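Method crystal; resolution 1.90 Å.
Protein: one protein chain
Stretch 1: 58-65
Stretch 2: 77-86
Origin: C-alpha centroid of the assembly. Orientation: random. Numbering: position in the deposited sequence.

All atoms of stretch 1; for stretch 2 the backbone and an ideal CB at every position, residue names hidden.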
ATOM      1  N   ARG A  58      19.026  -6.872  -0.451  1.00 17.43           N
ATOM      2  CA  ARG A  58      19.130  -6.846   1.023  1.00 18.77           C
ATOM      3  C   ARG A  58      18.222  -7.920   1.682  1.00 15.99           C
ATOM      4  O   ARG A  58      17.218  -8.330   1.118  1.00 14.47           O
ATOM      5  CB  ARG A  58      18.857  -5.448   1.550  1.00  9.19           C
ATOM      6  CG  ARG A  58      19.878  -4.394   1.186  1.00 14.98           C
ATOM      7  CD  ARG A  58      19.500  -3.007   1.690  1.00 16.45           C
ATOM      8  NE  ARG A  58      19.562  -2.890   3.166  1.00 15.30           N
ATOM      9  CZ  ARG A  58      18.597  -2.449   3.960  1.00 15.44           C
ATOM     10  NH1 ARG A  58      17.447  -2.022   3.465  1.00 12.95           N
ATOM     11  NH2 ARG A  58      18.819  -2.341   5.267  1.00 16.72           N
ATOM     12  N   SER A  59      18.600  -8.380   2.876  1.00 16.50           N
ATOM     13  CA  SER A  59      17.851  -9.396   3.613  1.00 17.88           C
ATOM     14  C   SER A  59      17.265  -8.766   4.912  1.00 14.79           C
ATOM     15  O   SER A  59      17.649  -7.646   5.285  1.00 12.51           O
ATOM     16  CB  SER A  59      18.796 -10.526   4.025  1.00 17.84           C
ATOM     17  OG  SER A  59      19.706 -10.079   5.051  1.00 16.98           O
ATOM     18  N   GLY A  60      16.413  -9.509   5.603  1.00 14.42           N
ATOM     19  CA  GLY A  60      15.931  -9.087   6.914  1.00 18.47           C
ATOM     20  C   GLY A  60      17.065  -8.903   7.903  1.00 17.69           C
ATOM     21  O   GLY A  60      16.973  -8.056   8.772  1.00 14.77           O
ATOM     22  N   LEU A  61      18.164  -9.678   7.800  1.00 13.15           N
ATOM     23  CA  LEU A  61      19.307  -9.441   8.662  1.00 16.64           C
ATOM     24  C   LEU A  61      19.959  -8.083   8.389  1.00 15.35           C
ATOM     25  O   LEU A  61      20.307  -7.350   9.331  1.00 13.59           O
ATOM     26  CB  LEU A  61      20.329 -10.596   8.559  1.00 14.00           C
ATOM     27  CG  LEU A  61      21.542 -10.569   9.433  1.00 21.39           C
ATOM     28  CD1 LEU A  61      21.051 -10.616  10.879  1.00 23.91           C
ATOM     29  CD2 LEU A  61      22.460 -11.748   9.127  1.00 27.51           C
ATOM     30  N   ASP A  62      20.110  -7.714   7.134  1.00 17.58           N
ATOM     31  CA  ASP A  62      20.633  -6.393   6.807  1.00 16.57           C
ATOM     32  C   ASP A  62      19.747  -5.267   7.413  1.00 13.23           C
ATOM     33  O   ASP A  62      20.266  -4.256   7.863  1.00 15.46           O
ATOM     34  CB  ASP A  62      20.664  -6.171   5.316  1.00 18.24           C
ATOM     35  CG  ASP A  62      21.670  -7.061   4.613  1.00 39.03           C
ATOM     36  OD1 ASP A  62      22.804  -7.173   5.107  1.00 30.06           O
ATOM     37  OD2 ASP A  62      21.328  -7.631   3.561  1.00 21.85           O
ATOM     38  N   ALA A  63      18.435  -5.473   7.394  1.00 14.16           N
ATOM     39  CA  ALA A  63      17.519  -4.487   7.903  1.00 12.74           C
ATOM     40  C   ALA A  63      17.772  -4.310   9.385  1.00 15.41           C
ATOM     41  O   ALA A  63      17.905  -3.198   9.861  1.00 15.31           O
ATOM     42  CB  ALA A  63      16.076  -4.880   7.635  1.00 14.00           C
ATOM     43  N   VAL A  64      17.922  -5.411  10.095  1.00 13.27           N
ATOM     44  CA  VAL A  64      18.144  -5.362  11.545  1.00 14.65           C
ATOM     45  C   VAL A  64      19.493  -4.776  11.864  1.00 14.41           C
ATOM     46  O   VAL A  64      19.592  -3.958  12.752  1.00 14.62           O
ATOM     47  CB  VAL A  64      17.984  -6.733  12.199  1.00 15.45           C
ATOM     48  CG1 VAL A  64      18.494  -6.708  13.638  1.00 18.43           C
ATOM     49  CG2 VAL A  64      16.524  -7.156  12.155  1.00 15.41           C
ATOM     50  N   GLU A  65      20.533  -5.138  11.105  1.00 14.15           N
ATOM     51  CA  GLU A  65      21.838  -4.502  11.249  1.00 12.00           C
ATOM     52  C   GLU A  65      21.843  -2.998  11.109  1.00 15.95           C
ATOM     53  O   GLU A  65      22.511  -2.290  11.871  1.00 14.89           O
ATOM     54  CB  GLU A  65      22.869  -5.107  10.268  1.00 19.14           C
ATOM     55  CG  GLU A  65      23.298  -6.491  10.738  1.00 24.89           C
ATOM     56  CD  GLU A  65      24.229  -7.214   9.790  1.00 60.13           C
ATOM     57  OE1 GLU A  65      24.436  -6.741   8.654  1.00 50.42           O
ATOM     58  OE2 GLU A  65      24.730  -8.282  10.192  1.00 51.93           O
ATOM     59  N   UNK A  77       9.029  -8.621   9.706  1.00 12.42           N
ATOM     60  CA  UNK A  77       8.954  -9.808   8.884  1.00 13.36           C
ATOM     61  C   UNK A  77      10.349  -9.960   8.300  1.00 22.82           C
ATOM     62  O   UNK A  77      10.775  -9.161   7.485  1.00 17.08           O
ATOM     63  CB  UNK A  77       7.872  -9.710   7.807  1.00 13.36           C
ATOM     64  N   UNK A  78      11.087 -10.967   8.744  1.00 14.96           N
ATOM     65  CA  UNK A  78      12.518 -11.024   8.419  1.00 16.40           C
ATOM     66  C   UNK A  78      12.924 -12.062   7.380  1.00 21.48           C
ATOM     67  O   UNK A  78      14.120 -12.177   7.058  1.00 19.05           O
ATOM     68  CB  UNK A  78      13.306 -11.296   9.702  1.00 16.40           C
ATOM     69  N   UNK A  79      11.960 -12.808   6.857  1.00 20.57           N
ATOM     70  CA  UNK A  79      12.239 -13.779   5.776  1.00 25.58           C
ATOM     71  C   UNK A  79      13.179 -14.898   6.145  1.00 26.88           C
ATOM     72  O   UNK A  79      13.938 -15.364   5.311  1.00 25.28           O
ATOM     73  CB  UNK A  79      12.825 -13.046   4.567  1.00 25.58           C
ATOM     74  N   UNK A  80      13.166 -15.307   7.413  1.00 16.76           N
ATOM     75  CA  UNK A  80      13.939 -16.457   7.886  1.00 23.70           C
ATOM     76  C   UNK A  80      15.169 -16.114   8.703  1.00 22.88           C
ATOM     77  O   UNK A  80      15.866 -17.010   9.119  1.00 19.21           O
ATOM     78  CB  UNK A  80      14.373 -17.301   6.686  1.00 23.70           C
ATOM     79  N   UNK A  81      15.427 -14.826   8.973  1.00 16.35           N
ATOM     80  CA  UNK A  81      16.636 -14.418   9.691  1.00 18.67           C
ATOM     81  C   UNK A  81      16.423 -14.071  11.167  1.00 17.60           C
ATOM     82  O   UNK A  81      17.276 -13.417  11.772  1.00 16.97           O
ATOM     83  CB  UNK A  81      17.251 -13.208   8.984  1.00 18.67           C
ATOM     84  N   UNK A  82      15.308 -14.519  11.745  1.00 17.79           N
ATOM     85  CA  UNK A  82      14.965 -14.222  13.147  1.00 20.47           C
ATOM     86  C   UNK A  82      16.075 -14.495  14.128  1.00 19.80           C
ATOM     87  O   UNK A  82      16.396 -13.657  14.970  1.00 16.05           O
ATOM     88  CB  UNK A  82      13.738 -15.035  13.564  1.00 20.47           C
ATOM     89  N   UNK A  83      16.632 -15.687  14.072  1.00 14.53           N
ATOM     90  CA  UNK A  83      17.626 -16.090  15.042  1.00 19.12           C
ATOM     91  C   UNK A  83      18.903 -15.247  14.965  1.00 18.74           C
ATOM     92  O   UNK A  83      19.428 -14.750  15.996  1.00 17.25           O
ATOM     93  CB  UNK A  83      17.965 -17.569  14.843  1.00 19.12           C
ATOM     94  N   UNK A  84      19.425 -15.105  13.744  1.00 20.39           N
ATOM     95  CA  UNK A  84      20.602 -14.291  13.523  1.00 17.53           C
ATOM     96  C   UNK A  84      20.369 -12.812  13.849  1.00 14.76           C
ATOM     97  O   UNK A  84      21.230 -12.151  14.404  1.00 15.20           O
ATOM     98  CB  UNK A  84      21.060 -14.437  12.070  1.00 17.53           C
ATOM     99  N   UNK A  85      19.203 -12.303  13.494  1.00 11.16           N
ATOM    100  CA  UNK A  85      18.850 -10.926  13.856  1.00 14.57           C
ATOM    101  C   UNK A  85      18.775 -10.699  15.386  1.00 13.44           C
ATOM    102  O   UNK A  85      19.233  -9.669  15.882  1.00 12.25           O
ATOM    103  CB  UNK A  85      17.507 -10.564  13.219  1.00 14.57           C
ATOM    104  N   UNK A  86      18.216 -11.634  16.143  1.00 11.33           N
ATOM    105  CA  UNK A  86      18.213 -11.445  17.597  1.00 17.44           C
ATOM    106  C   UNK A  86      19.635 -11.464  18.135  1.00 21.51           C
ATOM    107  O   UNK A  86      19.974 -10.757  19.097  1.00 15.59           O
ATOM    108  CB  UNK A  86      17.374 -12.525  18.283  1.00 17.44           C
TER

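Two helices start side by side and run nearly parallel, their N-to-C directions 18° apart and their axes 9.2 Å apart at the closest. Stretch 1 offers a capped helix start, a glycine, then Leu61 and Val64 as apolar surface.

Position 77 points its CB away from stretch 1, which therefore sets no rule; the deposited residue is Tyr77, whose hydroxyl is bonded elsewhere in the structure.

At position 78 the backbone matters first. Its O lies 3.6 Å from the CA of Gly60 in a CA-H...O contact, and an ideal CB on Gly60 would stand 2.3 Å from that O, a clash, so the close approach depends on the glycine. A water accepts from Gly60 N and donates to the same carbonyl. The CB points sideways, yet a side chain of moderate length could reach Val64 CG2; leucine, isoleucine or methionine would serve. It is Leu78, and its CD1 comes 4.0 Å from Val64 CG2.

Positions 79 and 80 turn the chain. At 79 phi is 63°, which favours glycine, though asparagine could be tolerated; at 80 phi is 106°, and a CB would jam against the preceding carbonyl O. Both are glycine, Gly79 and Gly80.

Position 81 is the N-cap of its helix, which alone would suggest serine, threonine, aspartate or asparagine. But its CB points toward stretch 1, 3.8 Å from Leu61 N, with Ser59 farther along, so a broad flat side chain also suits. Tyr81 takes the second option. Its CD1 packs 3.8 Å from Leu61 CB, its CE2 lies 3.6 Å from Ser59 CB, and Ser59 OG sits over one ring face while accepting the capping bond from Asp62 N.

Positions 82 and 83 find nothing of stretch 1 near their CB atoms, so many helix formers would do, an acid being welcome in the first turn. They are Ala82 and Asp83.

Position 84 points toward stretch 1, its ideal CB 4.0 Å from Leu61 CD1. Either an apolar chain or a long polar one with an aliphatic stem fits. Gln84 is the latter, and its NE2 rests 3.6 Å from Leu61 CD2 without a polar partner across the contact.

Position 85 is tight: the ideal CB is already 3.7 Å from Val64 CG2 and 4.2 Å from Leu61 CD1, which recommends something small and apolar. Ala85 touches both methyls, and its N lies 3.6 Å from Leu61 CD1.

Position 86 faces away; it is Gln86.

Stretch 2, residues 77-86: YLGGYADQAQ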
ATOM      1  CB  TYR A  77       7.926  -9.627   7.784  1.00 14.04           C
ATOM      2  CG  TYR A  77       6.500  -9.806   8.207  1.00 16.08           C
ATOM      3  CD1 TYR A  77       5.785  -8.767   8.861  1.00 16.30           C
ATOM      4  CD2 TYR A  77       5.847 -10.985   7.959  1.00 17.23           C
ATOM      5  CE1 TYR A  77       4.466  -8.940   9.230  1.00 18.29           C
ATOM      6  CE2 TYR A  77       4.541 -11.160   8.333  1.00 19.73           C
ATOM      7  CZ  TYR A  77       3.855 -10.152   8.939  1.00 18.20           C
ATOM      8  OH  TYR A  77       2.565 -10.388   9.311  1.00 18.23           O
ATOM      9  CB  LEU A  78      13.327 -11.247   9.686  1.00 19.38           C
ATOM     10  CG  LEU A  78      13.213 -10.124  10.742  1.00 18.92           C
ATOM     11  CD1 LEU A  78      14.269 -10.408  11.741  1.00 21.24           C
ATOM     12  CD2 LEU A  78      13.381  -8.730  10.155  1.00 21.26           C
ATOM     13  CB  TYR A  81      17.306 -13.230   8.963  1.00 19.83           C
ATOM     14  CG  TYR A  81      17.986 -13.615   7.689  1.00 20.22           C
ATOM     15  CD1 TYR A  81      19.250 -14.187   7.707  1.00 30.93           C
ATOM     16  CD2 TYR A  81      17.355 -13.456   6.473  1.00 18.11           C
ATOM     17  CE1 TYR A  81      19.890 -14.554   6.534  1.00 29.97           C
ATOM     18  CE2 TYR A  81      17.973 -13.839   5.275  1.00 27.37           C
ATOM     19  CZ  TYR A  81      19.242 -14.380   5.325  1.00 31.26           C
ATOM     20  OH  TYR A  81      19.874 -14.762   4.193  1.00 34.20           O
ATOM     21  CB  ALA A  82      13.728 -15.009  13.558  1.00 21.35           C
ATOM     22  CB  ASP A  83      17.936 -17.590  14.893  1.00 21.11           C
ATOM     23  CG  ASP A  83      18.641 -18.149  16.113  1.00 30.74           C
ATOM     24  OD1 ASP A  83      18.067 -18.119  17.247  1.00 28.24           O
ATOM     25  OD2 ASP A  83      19.786 -18.585  15.944  1.00 43.17           O
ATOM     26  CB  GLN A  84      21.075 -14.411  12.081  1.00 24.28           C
ATOM     27  CG  GLN A  84      21.622 -15.803  11.742  1.00 44.78           C
ATOM     28  CD  GLN A  84      21.946 -15.974  10.270  1.00 50.72           C
ATOM     29  OE1 GLN A  84      21.269 -16.702   9.556  1.00 70.98           O
ATOM     30  NE2 GLN A  84      22.984 -15.291   9.811  1.00 48.76           N
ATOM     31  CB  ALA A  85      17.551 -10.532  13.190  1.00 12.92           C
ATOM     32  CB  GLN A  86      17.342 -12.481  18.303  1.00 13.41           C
ATOM     33  CG  GLN A  86      17.216 -12.260  19.809  1.00 18.22           C
ATOM     34  CD  GLN A  86      16.531 -10.941  20.142  1.00 14.10           C
ATOM     35  OE1 GLN A  86      15.301 -10.825  20.115  1.00 15.29           O
ATOM     36  NE2 GLN A  86      17.338  -9.915  20.413  1.00 16.66           N
TER
HETATM   37  O   HOH W   1      15.181 -11.791   4.275  1.00 22.20           O
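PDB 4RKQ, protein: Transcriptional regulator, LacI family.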